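Local coordinates for putative D-lactate dehydrogenase (Chlamydomonas reinhardtii, PDB 4ZGS), which probably reduces pyruvate to D-lactate with NADH, as a chloroplast member of the D-isomer specific 2-hydroxyacid dehydrogenase family, at residues Q74-Y79 / A99-K104; R36-S41 / D80-F85; S93-L98 / H119-H124; G125-R130 / G365-A370. All coordinates share one frame; numbering follows the deposited sequence.

The four contacts lie in one domain, built on the parallel sheet with strand order 60-63, 36-39, 81-84, 105-108, 127-129. Interaction 2 pairs strands 36-39 and 81-84. Interactions 1 and 3 share helix 92-101, set against the loop before strand 81-84 in one and on helix 118-124 in the other. Interaction 4 joins the edge strand 127-129 to the end of the modelled chain. The centres of interactions 1 and 2 are about 10 Å apart, and those of 1 and 4 about 17 Å. Along the chain, interaction 1 alternates with 2 and with 3; interaction 4 opens after these close. It spans 235 residues, so the chain returns to its first domain after building the NAD-binding one.

Interaction 1: residues Q74-Y79 / A99-K104; sequences QLARGY and AKAGVK
Gly78 N donates to Ala101 O over 3.0 Å, at an N-H...O angle of 168°. This bond joins the loop 74-79 to the end of helix 92-101. The side chains that meet beside this bond are small. Ala101 CB points at the loop and presses on the peptide group of Ala76, 3.5 Å from Ala76 O. Ala76 CB faces it in turn and also meets Val103 CG1 at 3.9 Å. Val103 holds CG1 anti to its carbonyl carbon, beside the backbone N (chi1 -45°). This branch lies against Ala76 CB and beside Tyr79 O. The Tyr79 ring turns away from the helix end. Ala76 O lies at the edge of that ring, in its plane, and the ring makes a cation-pi contact with Arg36. The type II turn from Ala76 to Tyr79 is closed by Tyr79 N on Ala76 O at 3.0 Å. Gly78 and Gly102 both have positive phi, and at either one a CB would be jammed against the preceding carbonyl O. Gly102 ends the helix in a Schellman motif, and the chain then enters strand 105-108. This is the helix-to-strand turn of a beta-alpha-beta crossover, here linking strands 81-84 and 105-108.

Interaction 2: residues R36-S41 / D80-F85; sequences RCICYS and DVAVLF
Arg36 and Asp80 meet where the two segments begin. Asp80 OD2 accepts from Arg36 N at 2.8 Å through its anti lone pair. Arg36 O in turn takes two donors, Asp80 N and Val81 N. The guanidinium of Arg36 does not reach the carboxylate. Further on, the ladder is regular, with Ile38 N on Val81 O at 2.9 Å and Tyr40 N on Val83 O at 2.9 Å. The strands run parallel, 26° apart. They are adjacent interior strands in the 2-1-3-4-5 sheet of a flavodoxin-like domain. Cys37, Val81, Cys39 and Val83 point to one face, Ile38 and Ala82 to the other. Tyr40 follows the strand. Its CB lies 4.0 Å from Val83 O. The first torsion (chi1 -69°) sets CG anti to the carbonyl carbon. From there the ring runs alongside Leu84, pointing the same way, with CD1 3.9 Å from Leu84 CD1 at an oblique approach. Val83 O lies at the ring edge by CD1. CE1 comes next, 4.3 Å from Ala82 CB, which also lies at the ring edge. At the tip, Tyr40 OH makes a hydrogen bond to Thr72 O, in the loop that leads to strand 81-84.

Interaction 3: residues S93-L98 / H119-H124; sequences SVIKEL and HACAEH
Ala120 O accepts two bonds from His124 and touches Ile95 across the helix pair. His124 N reaches it at 3.1 Å, as a helical backbone bond. His124 ND1 reaches it at 3.0 Å, with an N-H...O angle of 159°. The carbonyl oxygen lies in the ring plane, so this second bond fixes the turn of the imidazole. Ile95 CG2 packs beside the same oxygen at 3.7 Å. The first torsion of His124 (chi1 -67°) puts CG anti to the carbonyl carbon. The ring then stands against helix 92-101. Lys96 CA sits over one ring face, offset toward the rim, in a CH-pi contact. Lys96 CG comes within 3.5 Å of His124 NE2, and the chain beyond it runs on extended. Lys96 NZ stays 5.7 Å from His124 NE2, so the two polar ends do not bond. An alanine in place of His124 would probably leave Ala120 O with one bond fewer from within its helix, and uncover the backbone and CG of Lys96. The apolar half of the contact belongs to Ile95. Its CB faces Ala120 CB at 3.9 Å, and its CG1 meets Cys121 SG at 3.7 Å. The helix segments run 26° apart, with axes 8.9 Å from each other at their closest. Helix 92-101 links strands 81-84 and 105-108, and helix 118-124 links 105-108 and 127-129. They are consecutive connecting helices, packed side by side on the parallel sheet.

Interaction 4: residues G125-R130 / G365-A370; sequences GVRVVR and GNEVKA
Arg127 and Glu367 cross obliquely, with guanidinium and carboxylate planes 42° apart. Arg127 NE donates to Glu367 OE1 at 3.0 Å. That oxygen lies in the guanidinium plane, but the donor stands above the carboxylate plane. The bond from NH2 to Glu367 OE2 completes the salt bridge, although the place of NH2 is less sure. Glu367 reaches across because CG is anti to its backbone N (chi1 -167°) and the chain stays extended. A leucine in place of Arg127 would probably leave the Glu367 carboxylate without its opposite charge. Val128 and Val368 lie side by side and point the same way, their CG1 atoms 3.5 Å apart. Between these pairs, Val368 N bonds to Val128 O at 3.1 Å. Asn366 CB packs against Arg130 O at 3.3 Å, while Asn366 ND2 donates to Asn354 OD1 on helix 341-359. Arg130 turns elsewhere, with NE on Ala111 O; its side chain is about 8 Å from the bound NAD. Residues 366-368 thus run beside strand 127-129, an edge strand of the sheet. Such a return of the C-terminal chain to the first domain is typical of D-2-hydroxyacid dehydrogenases, whose substrate-binding domain is built from both ends of the chain.

Interaction 1: residues Q74-Y79 / A99-K104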
# COMPACT_ATOMS: atom_id res chain seq x y z
N GLN A 74 4.06 39.05 -3.77
CA GLN A 74 5.16 39.98 -3.85
C GLN A 74 6.21 39.48 -4.82
O GLN A 74 7.13 40.21 -5.21
CB GLN A 74 5.72 40.17 -2.44
CG GLN A 74 4.61 40.68 -1.51
CD GLN A 74 5.00 40.68 -0.04
OE1 GLN A 74 5.86 39.90 0.39
NE2 GLN A 74 4.37 41.55 0.73
N LEU A 75 6.04 38.23 -5.23
CA LEU A 75 6.89 37.60 -6.24
C LEU A 75 6.57 38.09 -7.65
O LEU A 75 7.38 37.95 -8.57
CB LEU A 75 6.74 36.07 -6.19
CG LEU A 75 7.42 35.25 -5.09
CD1 LEU A 75 6.90 33.79 -5.10
CD2 LEU A 75 8.95 35.32 -5.14
N ALA A 76 5.39 38.69 -7.81
CA ALA A 76 4.83 39.03 -9.12
C ALA A 76 5.23 40.43 -9.53
O ALA A 76 4.72 40.96 -10.52
CB ALA A 76 3.32 38.89 -9.11
N ARG A 77 6.12 41.03 -8.75
CA ARG A 77 6.58 42.40 -8.97
C ARG A 77 7.22 42.55 -10.35
O ARG A 77 8.19 41.86 -10.69
CB ARG A 77 7.61 42.76 -7.91
CG ARG A 77 8.03 44.19 -7.87
CD ARG A 77 9.24 44.23 -6.96
NE ARG A 77 8.98 43.69 -5.64
CZ ARG A 77 9.91 43.52 -4.71
NH1 ARG A 77 11.17 43.86 -4.97
NH2 ARG A 77 9.60 43.00 -3.53
N GLY A 78 6.69 43.46 -11.16
CA GLY A 78 7.25 43.68 -12.48
C GLY A 78 6.51 42.88 -13.54
O GLY A 78 6.62 43.17 -14.71
N TYR A 79 5.80 41.84 -13.13
CA TYR A 79 5.12 40.98 -14.08
C TYR A 79 3.74 41.46 -14.55
O TYR A 79 3.02 42.18 -13.86
CB TYR A 79 5.01 39.56 -13.54
CG TYR A 79 6.36 38.88 -13.50
CD1 TYR A 79 6.77 38.07 -14.55
CD2 TYR A 79 7.23 39.08 -12.45
CE1 TYR A 79 8.00 37.46 -14.53
CE2 TYR A 79 8.46 38.45 -12.42
CZ TYR A 79 8.84 37.65 -13.47
OH TYR A 79 10.06 37.04 -13.45
N ALA A 99 -2.02 43.85 -7.78
CA ALA A 99 -2.25 45.09 -8.51
C ALA A 99 -1.03 46.00 -8.44
O ALA A 99 -0.56 46.49 -9.47
CB ALA A 99 -3.49 45.81 -7.95
N LYS A 100 -0.48 46.16 -7.24
CA LYS A 100 0.66 47.05 -7.02
C LYS A 100 1.95 46.46 -7.55
O LYS A 100 2.92 47.18 -7.81
CB LYS A 100 0.80 47.34 -5.54
CG LYS A 100 -0.54 47.30 -4.83
CD LYS A 100 -1.49 48.36 -5.37
CE LYS A 100 -1.17 49.75 -4.84
NZ LYS A 100 -2.22 50.72 -5.23
N ALA A 101 1.97 45.14 -7.73
CA ALA A 101 3.07 44.48 -8.40
C ALA A 101 3.09 44.87 -9.87
O ALA A 101 4.13 44.85 -10.52
CB ALA A 101 2.98 42.96 -8.23
N GLY A 102 1.93 45.26 -10.39
CA GLY A 102 1.85 45.64 -11.79
C GLY A 102 1.08 44.72 -12.70
O GLY A 102 0.91 45.04 -13.87
N VAL A 103 0.63 43.56 -12.20
CA VAL A 103 -0.11 42.62 -13.05
C VAL A 103 -1.53 43.12 -13.35
O VAL A 103 -2.30 43.45 -12.44
CB VAL A 103 -0.19 41.19 -12.40
CG1 VAL A 103 1.16 40.73 -11.84
CG2 VAL A 103 -1.25 41.12 -11.32
N LYS A 104 -1.85 43.26 -14.65
CA LYS A 104 -3.21 43.60 -15.07
C LYS A 104 -4.07 42.43 -15.54
O LYS A 104 -5.25 42.61 -15.79
CB LYS A 104 -3.20 44.65 -16.20
CG LYS A 104 -2.92 46.08 -15.78
CD LYS A 104 -1.52 46.33 -15.27
CE LYS A 104 -1.37 47.80 -14.87
NZ LYS A 104 -0.01 48.13 -14.37

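Interaction 2: residues R36-S41 / D80-F85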
# COMPACT_ATOMS: atom_id res chain seq x y z
N ARG A 36 5.56 39.62 -19.70
CA ARG A 36 6.19 39.00 -18.54
C ARG A 36 5.13 38.27 -17.72
O ARG A 36 4.23 38.90 -17.16
CB ARG A 36 6.90 40.03 -17.66
CG ARG A 36 8.22 40.55 -18.20
CD ARG A 36 8.78 41.62 -17.28
NE ARG A 36 9.13 41.10 -15.95
CZ ARG A 36 10.26 40.48 -15.63
NH1 ARG A 36 11.20 40.26 -16.54
NH2 ARG A 36 10.45 40.06 -14.39
N CYS A 37 5.28 36.94 -17.65
CA CYS A 37 4.29 36.07 -17.03
C CYS A 37 4.82 35.33 -15.79
O CYS A 37 5.88 34.71 -15.82
CB CYS A 37 3.82 35.05 -18.04
SG CYS A 37 3.04 35.66 -19.52
N ILE A 38 4.07 35.41 -14.69
CA ILE A 38 4.40 34.59 -13.54
C ILE A 38 3.33 33.50 -13.33
O ILE A 38 2.15 33.80 -13.42
CB ILE A 38 4.58 35.48 -12.25
CG1 ILE A 38 4.94 34.63 -11.02
CG2 ILE A 38 3.34 36.32 -11.97
CD1 ILE A 38 5.51 35.45 -9.83
N CYS A 39 3.75 32.25 -13.09
CA CYS A 39 2.79 31.14 -12.82
C CYS A 39 2.94 30.55 -11.42
O CYS A 39 4.00 30.03 -11.04
CB CYS A 39 2.93 29.99 -13.83
SG CYS A 39 2.38 30.45 -15.50
N TYR A 40 1.87 30.65 -10.65
CA TYR A 40 1.82 30.08 -9.32
C TYR A 40 1.45 28.59 -9.27
O TYR A 40 0.83 28.05 -10.18
CB TYR A 40 0.87 30.92 -8.49
CG TYR A 40 1.47 32.28 -8.24
CD1 TYR A 40 1.29 33.31 -9.15
CD2 TYR A 40 2.24 32.53 -7.12
CE1 TYR A 40 1.86 34.57 -8.95
CE2 TYR A 40 2.80 33.78 -6.89
CZ TYR A 40 2.61 34.81 -7.81
OH TYR A 40 3.16 36.07 -7.61
N SER A 41 1.86 27.92 -8.20
CA SER A 41 1.57 26.48 -8.06
C SER A 41 2.16 25.66 -9.20
O SER A 41 1.48 24.80 -9.74
CB SER A 41 0.06 26.22 -7.99
OG SER A 41 -0.51 26.90 -6.89
N ASP A 80 3.44 41.11 -15.79
CA ASP A 80 2.22 41.56 -16.45
C ASP A 80 0.99 40.71 -16.21
O ASP A 80 -0.11 41.23 -16.02
CB ASP A 80 2.52 41.65 -17.94
CG ASP A 80 3.66 42.59 -18.22
OD1 ASP A 80 3.57 43.77 -17.82
OD2 ASP A 80 4.67 42.13 -18.81
N VAL A 81 1.19 39.39 -16.20
CA VAL A 81 0.10 38.44 -16.07
C VAL A 81 0.47 37.33 -15.11
O VAL A 81 1.58 36.78 -15.16
CB VAL A 81 -0.32 37.85 -17.44
CG1 VAL A 81 0.89 37.54 -18.28
CG2 VAL A 81 -1.20 36.62 -17.25
N ALA A 82 -0.46 37.02 -14.22
CA ALA A 82 -0.28 35.94 -13.25
C ALA A 82 -1.10 34.73 -13.69
O ALA A 82 -2.30 34.84 -13.90
CB ALA A 82 -0.68 36.41 -11.84
N VAL A 83 -0.45 33.58 -13.87
CA VAL A 83 -1.21 32.38 -14.17
C VAL A 83 -1.45 31.56 -12.91
O VAL A 83 -0.51 31.12 -12.22
CB VAL A 83 -0.53 31.51 -15.22
CG1 VAL A 83 -1.44 30.33 -15.55
CG2 VAL A 83 -0.27 32.32 -16.49
N LEU A 84 -2.73 31.31 -12.66
CA LEU A 84 -3.22 30.74 -11.41
C LEU A 84 -4.08 29.52 -11.70
O LEU A 84 -4.55 29.31 -12.82
CB LEU A 84 -4.07 31.78 -10.67
CG LEU A 84 -3.48 32.94 -9.87
CD1 LEU A 84 -2.30 33.52 -10.60
CD2 LEU A 84 -4.55 33.99 -9.64
N PHE A 85 -4.32 28.74 -10.66
CA PHE A 85 -5.08 27.51 -10.74
C PHE A 85 -6.10 27.58 -9.61
O PHE A 85 -6.13 28.56 -8.86
CB PHE A 85 -4.17 26.29 -10.65
CG PHE A 85 -4.85 24.98 -10.95
CD1 PHE A 85 -5.64 24.83 -12.09
CD2 PHE A 85 -4.68 23.89 -10.10
CE1 PHE A 85 -6.27 23.62 -12.37
CE2 PHE A 85 -5.29 22.68 -10.36
CZ PHE A 85 -6.09 22.54 -11.51

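Interaction 3: residues S93-L98 / H119-H124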
# COMPACT_ATOMS: atom_id res chain seq x y z
N SER A 93 -7.55 40.43 -0.45
CA SER A 93 -6.25 40.96 -0.02
C SER A 93 -5.08 40.69 -0.98
O SER A 93 -4.22 41.56 -1.15
CB SER A 93 -5.89 40.42 1.38
OG SER A 93 -5.68 39.02 1.37
N VAL A 94 -5.02 39.52 -1.62
CA VAL A 94 -3.88 39.24 -2.51
C VAL A 94 -4.03 39.96 -3.86
O VAL A 94 -3.03 40.25 -4.52
CB VAL A 94 -3.66 37.73 -2.78
CG1 VAL A 94 -3.45 36.96 -1.48
CG2 VAL A 94 -4.82 37.13 -3.53
N ILE A 95 -5.27 40.28 -4.25
CA ILE A 95 -5.49 41.03 -5.48
C ILE A 95 -4.90 42.42 -5.26
O ILE A 95 -4.47 43.09 -6.20
CB ILE A 95 -6.98 41.12 -5.88
CG1 ILE A 95 -7.44 39.82 -6.54
CG2 ILE A 95 -7.17 42.21 -6.93
CD1 ILE A 95 -8.21 38.87 -5.65
N LYS A 96 -4.85 42.84 -4.00
CA LYS A 96 -4.36 44.17 -3.71
C LYS A 96 -2.87 44.19 -3.97
O LYS A 96 -2.35 45.13 -4.55
CB LYS A 96 -4.66 44.57 -2.25
CG LYS A 96 -4.38 46.03 -1.93
CD LYS A 96 -4.80 46.41 -0.51
CE LYS A 96 -4.56 47.90 -0.24
NZ LYS A 96 -4.99 48.33 1.12
N GLU A 97 -2.19 43.11 -3.61
CA GLU A 97 -0.75 43.10 -3.77
C GLU A 97 -0.30 42.79 -5.18
O GLU A 97 0.70 43.33 -5.65
CB GLU A 97 -0.13 42.08 -2.80
CG GLU A 97 -0.33 42.47 -1.36
CD GLU A 97 0.14 43.86 -1.11
OE1 GLU A 97 1.25 44.18 -1.57
OE2 GLU A 97 -0.60 44.66 -0.49
N LEU A 98 -1.13 42.05 -5.91
CA LEU A 98 -0.85 41.79 -7.32
C LEU A 98 -1.04 43.04 -8.15
O LEU A 98 -0.28 43.27 -9.09
CB LEU A 98 -1.73 40.68 -7.88
CG LEU A 98 -1.42 39.26 -7.41
CD1 LEU A 98 -2.35 38.22 -8.04
CD2 LEU A 98 0.04 38.96 -7.72
N HIS A 119 -14.67 41.29 -7.34
CA HIS A 119 -15.04 42.61 -6.83
C HIS A 119 -13.76 43.32 -6.43
O HIS A 119 -13.69 44.55 -6.46
CB HIS A 119 -16.03 42.52 -5.65
CG HIS A 119 -17.40 42.04 -6.02
ND1 HIS A 119 -17.85 42.00 -7.32
CD2 HIS A 119 -18.43 41.62 -5.26
CE1 HIS A 119 -19.09 41.55 -7.35
NE2 HIS A 119 -19.47 41.32 -6.10
N ALA A 120 -12.74 42.55 -6.06
CA ALA A 120 -11.45 43.13 -5.74
C ALA A 120 -10.69 43.46 -7.02
O ALA A 120 -10.06 44.52 -7.12
CB ALA A 120 -10.64 42.19 -4.86
N CYS A 121 -10.81 42.60 -8.03
CA CYS A 121 -10.11 42.84 -9.28
C CYS A 121 -10.67 44.06 -9.99
O CYS A 121 -9.91 44.83 -10.58
CB CYS A 121 -10.20 41.64 -10.22
SG CYS A 121 -9.42 40.11 -9.65
N ALA A 122 -11.97 44.27 -9.88
CA ALA A 122 -12.59 45.42 -10.50
C ALA A 122 -12.01 46.71 -9.92
O ALA A 122 -11.73 47.65 -10.65
CB ALA A 122 -14.09 45.39 -10.32
N GLU A 123 -11.76 46.70 -8.62
CA GLU A 123 -11.32 47.91 -7.92
C GLU A 123 -9.85 48.22 -8.21
O GLU A 123 -9.45 49.38 -8.24
CB GLU A 123 -11.54 47.75 -6.41
CG GLU A 123 -13.01 47.77 -5.98
CD GLU A 123 -13.22 47.45 -4.49
OE1 GLU A 123 -12.22 47.30 -3.77
OE2 GLU A 123 -14.39 47.36 -4.06
N HIS A 124 -9.05 47.17 -8.41
CA HIS A 124 -7.61 47.32 -8.60
C HIS A 124 -7.11 47.25 -10.05
O HIS A 124 -5.90 47.25 -10.29
CB HIS A 124 -6.88 46.29 -7.73
CG HIS A 124 -7.05 46.55 -6.27
ND1 HIS A 124 -8.19 46.22 -5.58
CD2 HIS A 124 -6.23 47.16 -5.37
CE1 HIS A 124 -8.07 46.59 -4.31
NE2 HIS A 124 -6.89 47.16 -4.16

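Interaction 4: residues G125-R130 / G365-A370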
# COMPACT_ATOMS: atom_id res chain seq x y z
N GLY A 125 -8.03 47.16 -11.01
CA GLY A 125 -7.64 47.24 -12.41
C GLY A 125 -7.14 45.94 -12.99
O GLY A 125 -6.57 45.89 -14.08
N VAL A 126 -7.33 44.86 -12.23
CA VAL A 126 -6.92 43.53 -12.68
C VAL A 126 -8.06 42.82 -13.45
O VAL A 126 -9.20 42.79 -12.99
CB VAL A 126 -6.48 42.67 -11.46
CG1 VAL A 126 -6.01 41.26 -11.89
CG2 VAL A 126 -5.41 43.41 -10.66
N ARG A 127 -7.74 42.26 -14.62
CA ARG A 127 -8.74 41.54 -15.41
C ARG A 127 -8.47 40.04 -15.31
O ARG A 127 -7.31 39.61 -15.31
CB ARG A 127 -8.71 41.97 -16.87
CG ARG A 127 -8.91 43.45 -17.04
CD ARG A 127 -8.84 43.85 -18.48
NE ARG A 127 -9.90 43.29 -19.29
CZ ARG A 127 -10.02 43.52 -20.59
NH1 ARG A 127 -9.15 44.32 -21.20
NH2 ARG A 127 -11.02 42.99 -21.28
N VAL A 128 -9.54 39.27 -15.22
CA VAL A 128 -9.44 37.84 -15.05
C VAL A 128 -9.92 37.08 -16.29
O VAL A 128 -11.03 37.28 -16.77
CB VAL A 128 -10.23 37.37 -13.81
CG1 VAL A 128 -10.09 35.87 -13.65
CG2 VAL A 128 -9.74 38.08 -12.55
N VAL A 129 -9.08 36.17 -16.77
CA VAL A 129 -9.45 35.37 -17.92
C VAL A 129 -9.36 33.89 -17.49
O VAL A 129 -8.95 33.58 -16.38
CB VAL A 129 -8.55 35.71 -19.10
CG1 VAL A 129 -7.61 34.58 -19.41
CG2 VAL A 129 -9.41 36.05 -20.28
N ARG A 130 -9.80 32.96 -18.33
CA ARG A 130 -10.14 31.63 -17.82
C ARG A 130 -10.21 30.53 -18.88
O ARG A 130 -10.33 30.82 -20.06
CB ARG A 130 -11.49 31.81 -17.15
CG ARG A 130 -12.27 30.64 -16.76
CD ARG A 130 -13.72 31.14 -16.58
NE ARG A 130 -14.65 30.10 -16.14
CZ ARG A 130 -15.77 29.77 -16.77
NH1 ARG A 130 -16.12 30.39 -17.88
NH2 ARG A 130 -16.54 28.81 -16.27
N GLY A 365 -13.50 37.38 -24.17
CA GLY A 365 -14.55 36.38 -24.28
C GLY A 365 -14.45 35.25 -23.29
O GLY A 365 -15.47 34.65 -22.96
N ASN A 366 -13.25 34.98 -22.79
CA ASN A 366 -13.05 34.04 -21.70
C ASN A 366 -12.94 34.85 -20.39
O ASN A 366 -12.62 34.32 -19.31
CB ASN A 366 -11.82 33.15 -21.93
CG ASN A 366 -12.06 32.06 -22.97
OD1 ASN A 366 -13.19 31.61 -23.20
ND2 ASN A 366 -10.98 31.63 -23.60
N GLU A 367 -13.15 36.15 -20.52
CA GLU A 367 -13.14 37.03 -19.36
C GLU A 367 -14.29 36.72 -18.40
O GLU A 367 -15.45 36.66 -18.81
CB GLU A 367 -13.23 38.48 -19.79
CG GLU A 367 -12.91 39.46 -18.67
CD GLU A 367 -12.79 40.90 -19.15
OE1 GLU A 367 -12.32 41.75 -18.35
OE2 GLU A 367 -13.18 41.19 -20.30
N VAL A 368 -13.96 36.49 -17.13
CA VAL A 368 -14.96 36.49 -16.06
C VAL A 368 -14.84 37.84 -15.31
O VAL A 368 -13.72 38.34 -15.13
CB VAL A 368 -14.80 35.27 -15.10
CG1 VAL A 368 -13.41 35.23 -14.48
CG2 VAL A 368 -15.87 35.29 -14.03
N LYS A 369 -15.96 38.43 -14.90
CA LYS A 369 -15.95 39.80 -14.37
C LYS A 369 -17.15 40.14 -13.47
O LYS A 369 -18.18 39.44 -13.51
CB LYS A 369 -15.92 40.81 -15.53
CG LYS A 369 -17.28 41.01 -16.19
CD LYS A 369 -17.16 41.44 -17.63
CE LYS A 369 -16.86 42.92 -17.74
NZ LYS A 369 -17.03 43.43 -19.13
N ALA A 370 -17.03 41.22 -12.70
CA ALA A 370 -18.16 41.80 -11.97
C ALA A 370 -18.10 43.33 -11.98
O ALA A 370 -19.09 44.01 -12.25
CB ALA A 370 -18.20 41.28 -10.54